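Local atomic coordinates of glycosyl hydrolase family 62 protein (PDB entry 5B6T), a protein that hydrolyses alpha-L-arabinofuranosidic bonds as a member of glycoside hydrolase family 62, probably trimming arabinose side groups from arabinoxylan. Residues F124-N135 and F174-I183; F156-L164 and R192-Y200. All coordinates share one frame; numbering follows the deposited sequence.

Interactions 1 and 2 both involve one four-stranded antiparallel blade, strands 142-148 to 182-186, of the five-bladed beta-propeller typical of family 62. Interaction 1 lies peripherally, its centre about 19 Å from that of the chain, where strand 182-186 begins. Interaction 2 lies at about 10 Å, where the end of strand 152-158 and the turn after it meet strand 195-202 of the next blade and the residues leading into it. Their centres are about 15 Å apart, yet they touch: N161 ND2 is 2.9 Å from N135 O, probably a hydrogen bond. Bound lead about 3 Å and glycerol about 4 Å from the E195 side chain are consistent with interaction 2 lying at the ligand-accessible pocket.

Interaction 1: F124-N135 and F174-I183; sequences FYSGMPAIIRNN and FPNGFNEPVI
F178 turns the edge of its ring toward the face of F124, an offset edge-to-face pair with centroids 5.4 Å apart and planes at 87°. F174 joins them obliquely to complete an aromatic cluster. P175, which follows a cis peptide bond, fills the corner: its CB lies over the centre of the F174 ring and 3.6 Å from F124 CE1, while P175 O meets the F124 ring at its edge, 3.4 Å from CD1. Two waters bridge the backbones next to this cluster, both donating to F124 O; one also reaches P175 O and F178 N, the other F178 O. Y125 presents a ring edge to N179 O, 3.7 Å from CE1, with P129 CG over one face. P181 is wedged beyond it, its CD tight at 3.5 Å from P129 CB and its ring touching I131 CG2 and I132 CD1. The E180 chain bends at chi2 (71°), bringing OE2 to the first turn of helix 130-135, where I131 N donates to it at 3.0 Å (161° at the hydrogen). With this bond, and a water linking OE1 to A130 N, the helix start is likely to favour the negative charge. On the blade side, S167 OG of strand 163-170 is hydrogen-bonded to Y125 OH, and P181 packs on S167. L155 of strand 152-158 and A104 of strand 104-109 touch F124, joining the outer part of this propeller blade to the link from the preceding one.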
ATOM      1  N   PHE A 124       3.374  11.428  12.952  1.00  8.83           N
ATOM      2  CA  PHE A 124       3.712  12.533  12.067  1.00  9.06           C
ATOM      3  C   PHE A 124       2.924  13.806  12.414  1.00  9.38           C
ATOM      4  O   PHE A 124       3.256  14.908  11.946  1.00  9.89           O
ATOM      5  CB  PHE A 124       3.378  12.133  10.617  1.00  8.86           C
ATOM      6  CG  PHE A 124       4.306  11.132   9.995  1.00  8.62           C
ATOM      7  CD1 PHE A 124       5.634  11.444   9.754  1.00  8.77           C
ATOM      8  CD2 PHE A 124       3.843   9.862   9.615  1.00  8.35           C
ATOM      9  CE1 PHE A 124       6.477  10.553   9.145  1.00  8.71           C
ATOM     10  CE2 PHE A 124       4.699   8.956   8.986  1.00  8.34           C
ATOM     11  CZ  PHE A 124       6.018   9.308   8.762  1.00  8.62           C
ATOM     12  N   TYR A 125       1.821  13.654  13.148  1.00  9.43           N
ATOM     13  CA  TYR A 125       1.011  14.779  13.587  1.00  9.48           C
ATOM     14  C   TYR A 125       0.698  14.604  15.069  1.00 10.35           C
ATOM     15  O   TYR A 125       0.692  13.505  15.575  1.00  9.44           O
ATOM     16  CB  TYR A 125      -0.335  14.799  12.863  1.00  9.23           C
ATOM     17  CG  TYR A 125      -0.315  14.785  11.332  1.00  8.52           C
ATOM     18  CD1 TYR A 125      -0.233  15.964  10.606  1.00  8.85           C
ATOM     19  CD2 TYR A 125      -0.491  13.599  10.635  1.00  8.84           C
ATOM     20  CE1 TYR A 125      -0.271  15.938   9.228  1.00  8.25           C
ATOM     21  CE2 TYR A 125      -0.547  13.562   9.270  1.00  8.54           C
ATOM     22  CZ  TYR A 125      -0.453  14.715   8.564  1.00  8.46           C
ATOM     23  OH  TYR A 125      -0.541  14.671   7.186  1.00  8.31           O
ATOM     24  N   SER A 126       0.322  15.687  15.729  1.00 11.92           N
ATOM     25  CA  SER A 126      -0.071  15.591  17.136  1.00 14.15           C
ATOM     26  C   SER A 126      -1.468  14.947  17.347  1.00 14.05           C
ATOM     27  O   SER A 126      -1.778  14.428  18.421  1.00 16.27           O
ATOM     28  CB  SER A 126       0.054  16.982  17.792  1.00 17.14           C
ATOM     29  OG  SER A 126      -0.975  17.828  17.297  1.00 20.12           O
ATOM     30  N   GLY A 127      -2.283  14.916  16.301  1.00 12.68           N
ATOM     31  CA  GLY A 127      -3.605  14.316  16.330  1.00 12.60           C
ATOM     32  C   GLY A 127      -4.156  14.400  14.923  1.00 11.75           C
ATOM     33  O   GLY A 127      -3.468  14.863  14.034  1.00 11.89           O
ATOM     34  N   MET A 128      -5.392  13.985  14.727  1.00 10.58           N
ATOM     35  CA  MET A 128      -6.005  14.067  13.419  1.00 10.06           C
ATOM     36  C   MET A 128      -6.127  15.526  12.997  1.00  9.44           C
ATOM     37  O   MET A 128      -6.726  16.318  13.713  1.00  9.39           O
ATOM     38  CB  MET A 128      -7.371  13.415  13.414  1.00 10.33           C
ATOM     39  CG  MET A 128      -7.948  13.236  12.020  1.00 10.59           C
ATOM     40  SD  MET A 128      -9.559  12.438  11.960  1.00 11.70           S
ATOM     41  CE  MET A 128      -9.163  10.819  12.650  1.00 11.15           C
ATOM     42  N   PRO A 129      -5.545  15.889  11.840  1.00  8.69           N
ATOM     43  CA  PRO A 129      -5.647  17.260  11.367  1.00  8.77           C
ATOM     44  C   PRO A 129      -7.075  17.749  11.212  1.00  8.45           C
ATOM     45  O   PRO A 129      -7.964  16.955  10.888  1.00  8.38           O
ATOM     46  CB  PRO A 129      -4.944  17.215  10.007  1.00  9.15           C
ATOM     47  CG  PRO A 129      -3.930  16.118  10.160  1.00  8.99           C
ATOM     48  CD  PRO A 129      -4.625  15.075  11.001  1.00  9.20           C
ATOM     49  N   ALA A 130      -7.271  19.049  11.421  1.00  8.22           N
ATOM     50  CA  ALA A 130      -8.616  19.627  11.342  1.00  8.92           C
ATOM     51  C   ALA A 130      -9.298  19.324  10.029  1.00  8.82           C
ATOM     52  O   ALA A 130     -10.470  18.972  10.018  1.00  9.40           O
ATOM     53  CB  ALA A 130      -8.577  21.130  11.535  1.00  9.31           C
ATOM     54  N   ILE A 131      -8.592  19.445   8.908  1.00  8.68           N
ATOM     55  CA  ILE A 131      -9.268  19.217   7.623  1.00  8.45           C
ATOM     56  C   ILE A 131      -9.792  17.779   7.500  1.00  8.58           C
ATOM     57  O   ILE A 131     -10.808  17.497   6.823  1.00  8.86           O
ATOM     58  CB  ILE A 131      -8.348  19.610   6.441  1.00  8.86           C
ATOM     59  CG1 ILE A 131      -9.147  19.732   5.155  1.00  9.10           C
ATOM     60  CG2 ILE A 131      -7.189  18.636   6.320  1.00  8.68           C
ATOM     61  CD1 ILE A 131      -8.393  20.408   4.033  1.00  9.74           C
ATOM     62  N   ILE A 132      -9.074  16.844   8.118  1.00  7.75           N
ATOM     63  CA  ILE A 132      -9.488  15.449   8.078  1.00  8.04           C
ATOM     64  C   ILE A 132     -10.666  15.217   9.031  1.00  7.92           C
ATOM     65  O   ILE A 132     -11.665  14.613   8.661  1.00  8.06           O
ATOM     66  CB  ILE A 132      -8.293  14.479   8.343  1.00  7.92           C
ATOM     67  CG1 ILE A 132      -7.204  14.750   7.302  1.00  8.06           C
ATOM     68  CG2 ILE A 132      -8.760  13.031   8.269  1.00  8.43           C
ATOM     69  CD1 ILE A 132      -5.996  13.833   7.377  1.00  8.15           C
ATOM     70  N   ARG A 133     -10.580  15.738  10.256  1.00  8.54           N
ATOM     71  CA  ARG A 133     -11.701  15.667  11.169  1.00  9.38           C
ATOM     72  C   ARG A 133     -12.960  16.270  10.544  1.00  9.01           C
ATOM     73  O   ARG A 133     -14.092  15.791  10.753  1.00  9.05           O
ATOM     74  CB  ARG A 133     -11.421  16.460  12.438  1.00 10.42           C
ATOM     75  CG  ARG A 133     -10.271  15.938  13.280  1.00 11.48           C
ATOM     76  CD  ARG A 133     -10.272  16.469  14.726  1.00 12.97           C
ATOM     77  NE  ARG A 133     -10.540  17.883  14.850  1.00 15.02           N
ATOM     78  CZ  ARG A 133      -9.635  18.859  14.841  1.00 15.83           C
ATOM     79  NH1 ARG A 133      -8.325  18.623  14.687  1.00 17.10           N
ATOM     80  NH2 ARG A 133     -10.060  20.106  14.964  1.00 17.04           N
ATOM     81  N   ASN A 134     -12.767  17.355   9.796  1.00  9.25           N
ATOM     82  CA  ASN A 134     -13.927  18.042   9.273  1.00 10.19           C
ATOM     83  C   ASN A 134     -14.634  17.301   8.141  1.00  9.76           C
ATOM     84  O   ASN A 134     -15.864  17.439   7.984  1.00  9.99           O
ATOM     85  CB  ASN A 134     -13.559  19.443   8.855  1.00 11.58           C
ATOM     86  CG  ASN A 134     -13.337  20.352  10.049  1.00 13.23           C
ATOM     87  OD1 ASN A 134     -13.734  20.039  11.197  1.00 16.69           O
ATOM     88  ND2 ASN A 134     -12.690  21.479   9.796  1.00 15.22           N
ATOM     89  N   ASN A 135     -13.886  16.486   7.386  1.00  8.90           N
ATOM     90  CA  ASN A 135     -14.355  15.857   6.158  1.00  9.00           C
ATOM     91  C   ASN A 135     -14.478  14.334   6.195  1.00  8.26           C
ATOM     92  O   ASN A 135     -14.968  13.743   5.244  1.00  9.18           O
ATOM     93  CB  ASN A 135     -13.422  16.263   5.009  1.00  9.28           C
ATOM     94  CG  ASN A 135     -13.609  17.697   4.614  1.00  9.72           C
ATOM     95  OD1 ASN A 135     -14.674  18.046   4.071  1.00 11.83           O
ATOM     96  ND2 ASN A 135     -12.649  18.544   4.915  1.00 10.07           N
ATOM     97  N   PHE A 174      12.154  15.936   7.693  1.00 10.59           N
ATOM     98  CA  PHE A 174      11.477  14.634   7.768  1.00  9.55           C
ATOM     99  C   PHE A 174      12.096  13.826   8.921  1.00  9.80           C
ATOM    100  O   PHE A 174      13.319  13.749   9.032  1.00 10.36           O
ATOM    101  CB  PHE A 174      11.566  13.882   6.444  1.00  9.50           C
ATOM    102  CG  PHE A 174      10.859  12.552   6.460  1.00  8.58           C
ATOM    103  CD1 PHE A 174       9.512  12.471   6.160  1.00  8.05           C
ATOM    104  CD2 PHE A 174      11.539  11.392   6.802  1.00  8.36           C
ATOM    105  CE1 PHE A 174       8.853  11.232   6.206  1.00  8.03           C
ATOM    106  CE2 PHE A 174      10.879  10.161   6.859  1.00  8.38           C
ATOM    107  CZ  PHE A 174       9.533  10.091   6.565  1.00  8.14           C
ATOM    108  N   PRO A 175      11.277  13.194   9.773  1.00  9.17           N
ATOM    109  CA  PRO A 175       9.830  13.003   9.727  1.00  9.24           C
ATOM    110  C   PRO A 175       9.028  14.124  10.401  1.00  9.26           C
ATOM    111  O   PRO A 175       7.800  14.008  10.484  1.00  9.54           O
ATOM    112  CB  PRO A 175       9.642  11.719  10.529  1.00  9.31           C
ATOM    113  CG  PRO A 175      10.695  11.828  11.589  1.00  9.23           C
ATOM    114  CD  PRO A 175      11.877  12.457  10.910  1.00  9.30           C
ATOM    115  N   ASN A 176       9.690  15.185  10.859  1.00  9.48           N
ATOM    116  CA  ASN A 176       9.004  16.285  11.533  1.00 10.41           C
ATOM    117  C   ASN A 176       8.551  17.349  10.548  1.00  9.65           C
ATOM    118  O   ASN A 176       9.029  17.404   9.412  1.00  9.10           O
ATOM    119  CB  ASN A 176       9.955  16.894  12.568  1.00 12.17           C
ATOM    120  CG  ASN A 176      10.404  15.866  13.594  1.00 13.78           C
ATOM    121  OD1 ASN A 176       9.580  15.245  14.237  1.00 17.62           O
ATOM    122  ND2 ASN A 176      11.689  15.636  13.675  1.00 15.71           N
ATOM    123  N   GLY A 177       7.618  18.167  10.982  1.00  9.26           N
ATOM    124  CA  GLY A 177       7.214  19.356  10.254  1.00  9.11           C
ATOM    125  C   GLY A 177       6.132  19.215   9.207  1.00  9.28           C
ATOM    126  O   GLY A 177       5.866  20.167   8.492  1.00  9.56           O
ATOM    127  N   PHE A 178       5.481  18.055   9.119  1.00  8.89           N
ATOM    128  CA  PHE A 178       4.395  17.916   8.165  1.00  9.26           C
ATOM    129  C   PHE A 178       3.317  18.939   8.428  1.00  9.56           C
ATOM    130  O   PHE A 178       2.843  19.087   9.550  1.00  9.52           O
ATOM    131  CB  PHE A 178       3.814  16.493   8.140  1.00  9.21           C
ATOM    132  CG  PHE A 178       4.580  15.564   7.264  1.00  9.24           C
ATOM    133  CD1 PHE A 178       4.597  15.742   5.884  1.00  8.95           C
ATOM    134  CD2 PHE A 178       5.309  14.528   7.806  1.00  9.21           C
ATOM    135  CE1 PHE A 178       5.298  14.875   5.082  1.00  9.00           C
ATOM    136  CE2 PHE A 178       6.028  13.653   6.995  1.00  9.42           C
ATOM    137  CZ  PHE A 178       6.025  13.825   5.634  1.00  9.36           C
ATOM    138  N   ASN A 179       2.930  19.638   7.358  1.00  9.32           N
ATOM    139  CA  ASN A 179       2.007  20.753   7.486  1.00  9.08           C
ATOM    140  C   ASN A 179       0.565  20.306   7.475  1.00  9.18           C
ATOM    141  O   ASN A 179       0.268  19.094   7.469  1.00  8.67           O
ATOM    142  CB  ASN A 179       2.292  21.821   6.426  1.00  9.20           C
ATOM    143  CG  ASN A 179       2.008  21.367   5.019  1.00 10.26           C
ATOM    144  OD1 ASN A 179       1.684  20.207   4.750  1.00  9.54           O
ATOM    145  ND2 ASN A 179       2.171  22.291   4.082  1.00 11.19           N
ATOM    146  N   GLU A 180      -0.357  21.264   7.500  1.00  9.37           N
ATOM    147  CA  GLU A 180      -1.761  20.912   7.460  1.00  9.81           C
ATOM    148  C   GLU A 180      -2.041  20.279   6.096  1.00  9.16           C
ATOM    149  O   GLU A 180      -1.648  20.813   5.066  1.00  9.40           O
ATOM    150  CB  GLU A 180      -2.645  22.153   7.651  1.00 11.13           C
ATOM    151  CG  GLU A 180      -4.154  21.859   7.633  1.00 12.31           C
ATOM    152  CD  GLU A 180      -4.705  21.113   8.864  1.00 13.80           C
ATOM    153  OE1 GLU A 180      -3.908  20.887   9.840  1.00 13.83           O
ATOM    154  OE2 GLU A 180      -5.947  20.766   8.854  1.00 12.25           O
ATOM    155  N   PRO A 181      -2.717  19.114   6.061  1.00  8.58           N
ATOM    156  CA  PRO A 181      -2.976  18.558   4.729  1.00  8.69           C
ATOM    157  C   PRO A 181      -3.891  19.406   3.858  1.00  8.67           C
ATOM    158  O   PRO A 181      -4.742  20.141   4.370  1.00  9.04           O
ATOM    159  CB  PRO A 181      -3.648  17.208   5.015  1.00  8.70           C
ATOM    160  CG  PRO A 181      -3.509  16.981   6.475  1.00  9.14           C
ATOM    161  CD  PRO A 181      -3.311  18.297   7.125  1.00  8.83           C
ATOM    162  N   VAL A 182      -3.705  19.291   2.540  1.00  8.52           N
ATOM    163  CA  VAL A 182      -4.692  19.776   1.556  1.00  8.76           C
ATOM    164  C   VAL A 182      -5.434  18.550   1.022  1.00  9.07           C
ATOM    165  O   VAL A 182      -4.988  17.418   1.195  1.00  9.42           O
ATOM    166  CB  VAL A 182      -4.058  20.591   0.393  1.00  9.28           C
ATOM    167  CG1 VAL A 182      -3.371  21.840   0.951  1.00  9.74           C
ATOM    168  CG2 VAL A 182      -3.111  19.739  -0.434  1.00  9.58           C
ATOM    169  N   ILE A 183      -6.578  18.763   0.408  1.00  9.13           N
ATOM    170  CA  ILE A 183      -7.289  17.687  -0.290  1.00  9.43           C
ATOM    171  C   ILE A 183      -6.650  17.611  -1.675  1.00  9.75           C
ATOM    172  O   ILE A 183      -6.773  18.536  -2.508  1.00 10.85           O
ATOM    173  CB  ILE A 183      -8.827  17.925  -0.340  1.00 10.12           C
ATOM    174  CG1 ILE A 183      -9.413  17.766   1.080  1.00 10.62           C
ATOM    175  CG2 ILE A 183      -9.466  16.915  -1.293  1.00 10.37           C
ATOM    176  CD1 ILE A 183     -10.832  18.264   1.298  1.00 11.16           C
TER
HETATM  177  O   HOH W   1       5.688  15.726  10.991  1.00 10.38           O
HETATM  178  O   HOH W   2       2.801  17.579  11.916  1.00 14.49           O
HETATM  179  O   HOH W   3      -5.162  20.795  12.226  1.00 15.91           O

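Interaction 2: F156-L164 and R192-Y200; sequences FSSDDNGHL and RLFEAANVY
The CA atoms of S158 and E195 come within 5.5 Å where strand 156-158 runs antiparallel to strand 195-200, at 161° and 6.7 Å between axes, with no clear direct hydrogen bond across. This is a contact between successive blades of the beta-propeller. Beyond it the backbones close in through CA-H...O contacts, D160 CA to F194 O at 3.4 Å and G162 CA to L193 O at 3.3 Å. F194 slides its ring under the D160 carboxylate, a position set by a chi1 of -167° that swings CG away from the backbone N; the planes differ by 8°, and OD1 stands 3.6 Å above the ring plane, offset toward its rim. With an alanine here the ring is gone, and the carboxylate would probably be less firmly fixed in its orientation, the E195 and water contacts alone remaining on this side. D160 OD1 comes within 2.7 Å of E195 OE1, and a water donates to both D160 OD2 and E195 OE1; E195 OE2 is held by a salt bridge to R221, with the lead ion close by. Farther along, V199 CG2 sits over the centre of the F156 ring as a CH-pi contact, and L164 CD1 packs 3.8 Å from A197 CB. A water bridges the two strands, 2.7 Å from S158 OG and accepting from A197 N.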
ATOM      1  N   PHE A 156       0.636  11.187   2.203  1.00  6.77           N
ATOM      2  CA  PHE A 156      -0.724  10.988   1.749  1.00  6.80           C
ATOM      3  C   PHE A 156      -1.494  10.108   2.720  1.00  6.89           C
ATOM      4  O   PHE A 156      -0.945   9.218   3.358  1.00  6.94           O
ATOM      5  CB  PHE A 156      -0.748  10.306   0.372  1.00  6.74           C
ATOM      6  CG  PHE A 156      -0.239  11.167  -0.756  1.00  6.67           C
ATOM      7  CD1 PHE A 156       1.139  11.284  -1.047  1.00  6.69           C
ATOM      8  CD2 PHE A 156      -1.135  11.854  -1.537  1.00  6.91           C
ATOM      9  CE1 PHE A 156       1.565  12.074  -2.104  1.00  6.92           C
ATOM     10  CE2 PHE A 156      -0.704  12.626  -2.588  1.00  6.96           C
ATOM     11  CZ  PHE A 156       0.639  12.735  -2.872  1.00  6.99           C
ATOM     12  N   SER A 157      -2.804  10.304   2.761  1.00  6.79           N
ATOM     13  CA  SER A 157      -3.692   9.488   3.565  1.00  7.08           C
ATOM     14  C   SER A 157      -5.130   9.608   3.029  1.00  7.25           C
ATOM     15  O   SER A 157      -5.476  10.551   2.297  1.00  6.71           O
ATOM     16  CB  SER A 157      -3.574   9.898   5.048  1.00  7.11           C
ATOM     17  OG  SER A 157      -4.107  11.189   5.291  1.00  7.75           O
ATOM     18  N   SER A 158      -5.959   8.643   3.425  1.00  7.44           N
ATOM     19  CA  SER A 158      -7.349   8.560   3.036  1.00  8.28           C
ATOM     20  C   SER A 158      -8.300   8.592   4.227  1.00  8.03           C
ATOM     21  O   SER A 158      -7.895   8.388   5.355  1.00  7.53           O
ATOM     22  CB  SER A 158      -7.558   7.243   2.271  1.00  9.19           C
ATOM     23  OG  SER A 158      -6.829   7.266   1.079  1.00 11.38           O
ATOM     24  N   ASP A 159      -9.597   8.837   3.962  1.00  8.12           N
ATOM     25  CA  ASP A 159     -10.566   8.811   5.038  1.00  7.78           C
ATOM     26  C   ASP A 159     -11.725   7.839   4.847  1.00  8.18           C
ATOM     27  O   ASP A 159     -12.689   7.897   5.600  1.00  7.74           O
ATOM     28  CB  ASP A 159     -11.095  10.221   5.345  1.00  7.97           C
ATOM     29  CG  ASP A 159     -11.779  10.882   4.171  1.00  7.82           C
ATOM     30  OD1 ASP A 159     -11.966  10.249   3.107  1.00  8.17           O
ATOM     31  OD2 ASP A 159     -12.199  12.050   4.354  1.00  8.58           O
ATOM     32  N   ASP A 160     -11.652   6.965   3.848  1.00  7.91           N
ATOM     33  CA  ASP A 160     -12.788   6.102   3.496  1.00  8.54           C
ATOM     34  C   ASP A 160     -14.058   6.918   3.241  1.00  8.60           C
ATOM     35  O   ASP A 160     -15.171   6.401   3.389  1.00  9.41           O
ATOM     36  CB  ASP A 160     -13.068   5.088   4.620  1.00  9.25           C
ATOM     37  CG  ASP A 160     -12.085   3.944   4.663  1.00 10.13           C
ATOM     38  OD1 ASP A 160     -11.357   3.734   3.634  1.00 10.43           O
ATOM     39  OD2 ASP A 160     -12.064   3.221   5.710  1.00 10.31           O
ATOM     40  N   ASN A 161     -13.882   8.177   2.865  1.00  8.21           N
ATOM     41  CA  ASN A 161     -15.008   9.075   2.603  1.00  8.24           C
ATOM     42  C   ASN A 161     -14.798   9.900   1.364  1.00  8.05           C
ATOM     43  O   ASN A 161     -15.433  10.943   1.194  1.00  8.17           O
ATOM     44  CB  ASN A 161     -15.294  10.010   3.788  1.00  8.22           C
ATOM     45  CG  ASN A 161     -16.727  10.520   3.776  1.00  8.09           C
ATOM     46  OD1 ASN A 161     -17.658   9.797   3.420  1.00  8.73           O
ATOM     47  ND2 ASN A 161     -16.904  11.795   4.171  1.00  7.71           N
ATOM     48  N   GLY A 162     -13.939   9.413   0.471  1.00  7.99           N
ATOM     49  CA  GLY A 162     -13.798  10.062  -0.809  1.00  7.85           C
ATOM     50  C   GLY A 162     -12.808  11.202  -0.859  1.00  8.16           C
ATOM     51  O   GLY A 162     -12.831  11.960  -1.834  1.00  8.92           O
ATOM     52  N   HIS A 163     -11.911  11.320   0.135  1.00  7.83           N
ATOM     53  CA  HIS A 163     -10.872  12.343   0.096  1.00  8.19           C
ATOM     54  C   HIS A 163      -9.521  11.696   0.185  1.00  7.84           C
ATOM     55  O   HIS A 163      -9.331  10.771   0.960  1.00  8.47           O
ATOM     56  CB  HIS A 163     -11.014  13.337   1.248  1.00  8.48           C
ATOM     57  CG  HIS A 163     -12.388  13.910   1.354  1.00  8.92           C
ATOM     58  ND1 HIS A 163     -13.296  13.484   2.296  1.00  8.83           N
ATOM     59  CD2 HIS A 163     -13.020  14.850   0.616  1.00  9.63           C
ATOM     60  CE1 HIS A 163     -14.454  14.094   2.094  1.00  9.41           C
ATOM     61  NE2 HIS A 163     -14.300  14.952   1.098  1.00  9.49           N
ATOM     62  N   LEU A 164      -8.597  12.187  -0.627  1.00  7.39           N
ATOM     63  CA  LEU A 164      -7.178  11.881  -0.521  1.00  7.23           C
ATOM     64  C   LEU A 164      -6.487  13.143  -0.042  1.00  7.23           C
ATOM     65  O   LEU A 164      -6.583  14.191  -0.680  1.00  7.83           O
ATOM     66  CB  LEU A 164      -6.615  11.485  -1.887  1.00  7.38           C
ATOM     67  CG  LEU A 164      -5.101  11.226  -1.954  1.00  7.44           C
ATOM     68  CD1 LEU A 164      -4.687   9.989  -1.159  1.00  7.76           C
ATOM     69  CD2 LEU A 164      -4.674  11.071  -3.402  1.00  7.84           C
ATOM     70  N   ARG A 192     -15.813   5.719  -5.289  1.00  9.64           N
ATOM     71  CA  ARG A 192     -14.945   5.977  -6.436  1.00  9.47           C
ATOM     72  C   ARG A 192     -13.509   6.304  -6.028  1.00  8.96           C
ATOM     73  O   ARG A 192     -12.593   6.168  -6.839  1.00  8.93           O
ATOM     74  CB  ARG A 192     -15.486   7.124  -7.286  1.00  9.69           C
ATOM     75  CG  ARG A 192     -16.802   6.839  -7.971  1.00 10.61           C
ATOM     76  CD  ARG A 192     -16.619   5.920  -9.153  1.00 11.10           C
ATOM     77  NE  ARG A 192     -15.945   6.586 -10.268  1.00 11.60           N
ATOM     78  CZ  ARG A 192     -15.645   6.038 -11.454  1.00 12.03           C
ATOM     79  NH1 ARG A 192     -15.908   4.753 -11.734  1.00 11.73           N
ATOM     80  NH2 ARG A 192     -15.040   6.809 -12.351  1.00 11.78           N
ATOM     81  N   LEU A 193     -13.302   6.701  -4.773  1.00  7.97           N
ATOM     82  CA  LEU A 193     -11.972   7.116  -4.302  1.00  8.38           C
ATOM     83  C   LEU A 193     -11.882   6.732  -2.832  1.00  8.43           C
ATOM     84  O   LEU A 193     -11.950   7.567  -1.923  1.00  8.32           O
ATOM     85  CB  LEU A 193     -11.784   8.611  -4.531  1.00  8.73           C
ATOM     86  CG  LEU A 193     -10.349   9.125  -4.440  1.00  9.44           C
ATOM     87  CD1 LEU A 193      -9.553   8.749  -5.677  1.00  9.96           C
ATOM     88  CD2 LEU A 193     -10.320  10.632  -4.221  1.00  9.88           C
ATOM     89  N   PHE A 194     -11.763   5.426  -2.603  1.00  8.16           N
ATOM     90  CA  PHE A 194     -12.085   4.883  -1.285  1.00  8.30           C
ATOM     91  C   PHE A 194     -10.911   4.830  -0.323  1.00  7.88           C
ATOM     92  O   PHE A 194     -10.960   5.437   0.743  1.00  8.16           O
ATOM     93  CB  PHE A 194     -12.769   3.528  -1.414  1.00  8.16           C
ATOM     94  CG  PHE A 194     -13.396   3.062  -0.131  1.00  9.17           C
ATOM     95  CD1 PHE A 194     -14.453   3.765   0.432  1.00  9.24           C
ATOM     96  CD2 PHE A 194     -12.946   1.932   0.504  1.00  9.32           C
ATOM     97  CE1 PHE A 194     -15.014   3.345   1.633  1.00  9.71           C
ATOM     98  CE2 PHE A 194     -13.519   1.497   1.688  1.00  9.60           C
ATOM     99  CZ  PHE A 194     -14.543   2.209   2.261  1.00  9.69           C
ATOM    100  N   GLU A 195      -9.853   4.110  -0.663  1.00  7.68           N
ATOM    101  CA  GLU A 195      -8.688   4.054   0.237  1.00  8.09           C
ATOM    102  C   GLU A 195      -7.477   3.519  -0.526  1.00  7.69           C
ATOM    103  O   GLU A 195      -7.526   3.406  -1.760  1.00  7.75           O
ATOM    104  CB  GLU A 195      -9.016   3.171   1.447  1.00  8.15           C
ATOM    105  CG  GLU A 195      -9.359   1.726   1.098  1.00  8.67           C
ATOM    106  CD  GLU A 195      -9.964   0.911   2.225  1.00  9.60           C
ATOM    107  OE1 GLU A 195     -10.132   1.365   3.360  1.00  9.60           O
ATOM    108  OE2 GLU A 195     -10.287  -0.285   2.013  1.00 10.81           O
ATOM    109  N   ALA A 196      -6.384   3.286   0.184  1.00  7.34           N
ATOM    110  CA  ALA A 196      -5.232   2.537  -0.326  1.00  6.91           C
ATOM    111  C   ALA A 196      -4.579   3.211  -1.526  1.00  6.82           C
ATOM    112  O   ALA A 196      -4.357   2.590  -2.569  1.00  6.42           O
ATOM    113  CB  ALA A 196      -5.627   1.107  -0.653  1.00  6.98           C
ATOM    114  N   ALA A 197      -4.124   4.431  -1.307  1.00  6.49           N
ATOM    115  CA  ALA A 197      -3.291   5.115  -2.300  1.00  6.69           C
ATOM    116  C   ALA A 197      -1.887   4.478  -2.437  1.00  6.64           C
ATOM    117  O   ALA A 197      -1.325   3.969  -1.485  1.00  6.87           O
ATOM    118  CB  ALA A 197      -3.150   6.589  -1.964  1.00  7.12           C
ATOM    119  N   ASN A 198      -1.373   4.508  -3.667  1.00  6.45           N
ATOM    120  CA  ASN A 198       0.063   4.393  -3.939  1.00  6.43           C
ATOM    121  C   ASN A 198       0.473   5.577  -4.788  1.00  6.44           C
ATOM    122  O   ASN A 198      -0.273   6.011  -5.678  1.00  6.67           O
ATOM    123  CB  ASN A 198       0.453   3.138  -4.747  1.00  6.46           C
ATOM    124  CG  ASN A 198      -0.035   1.828  -4.153  1.00  6.71           C
ATOM    125  OD1 ASN A 198      -0.908   1.186  -4.741  1.00  7.04           O
ATOM    126  ND2 ASN A 198       0.578   1.380  -3.069  1.00  6.53           N
ATOM    127  N   VAL A 199       1.647   6.115  -4.497  1.00  6.39           N
ATOM    128  CA  VAL A 199       2.215   7.209  -5.276  1.00  6.81           C
ATOM    129  C   VAL A 199       3.690   6.912  -5.572  1.00  6.95           C
ATOM    130  O   VAL A 199       4.469   6.670  -4.672  1.00  7.39           O
ATOM    131  CB  VAL A 199       2.060   8.577  -4.595  1.00  6.98           C
ATOM    132  CG1 VAL A 199       2.411   9.687  -5.585  1.00  7.44           C
ATOM    133  CG2 VAL A 199       0.649   8.730  -4.081  1.00  7.16           C
ATOM    134  N   TYR A 200       4.029   6.903  -6.877  1.00  6.99           N
ATOM    135  CA  TYR A 200       5.371   6.535  -7.333  1.00  7.32           C
ATOM    136  C   TYR A 200       5.957   7.528  -8.323  1.00  7.66           C
ATOM    137  O   TYR A 200       5.211   8.150  -9.080  1.00  7.51           O
ATOM    138  CB  TYR A 200       5.329   5.204  -8.037  1.00  7.08           C
ATOM    139  CG  TYR A 200       4.870   4.041  -7.187  1.00  6.83           C
ATOM    140  CD1 TYR A 200       5.693   3.503  -6.216  1.00  6.50           C
ATOM    141  CD2 TYR A 200       3.620   3.480  -7.373  1.00  6.57           C
ATOM    142  CE1 TYR A 200       5.297   2.417  -5.453  1.00  6.29           C
ATOM    143  CE2 TYR A 200       3.215   2.386  -6.639  1.00  6.41           C
ATOM    144  CZ  TYR A 200       4.059   1.866  -5.650  1.00  6.45           C
ATOM    145  OH  TYR A 200       3.634   0.772  -4.916  1.00  6.37           O
TER
HETATM  146  O   HOH W   4      -4.299   6.217   0.956  1.00  6.33           O
HETATM  147  O   HOH W   5     -11.158   8.180   1.031  1.00  8.45           O
HETATM  148  O   HOH W   6     -10.473   1.050   6.314  1.00 25.80           O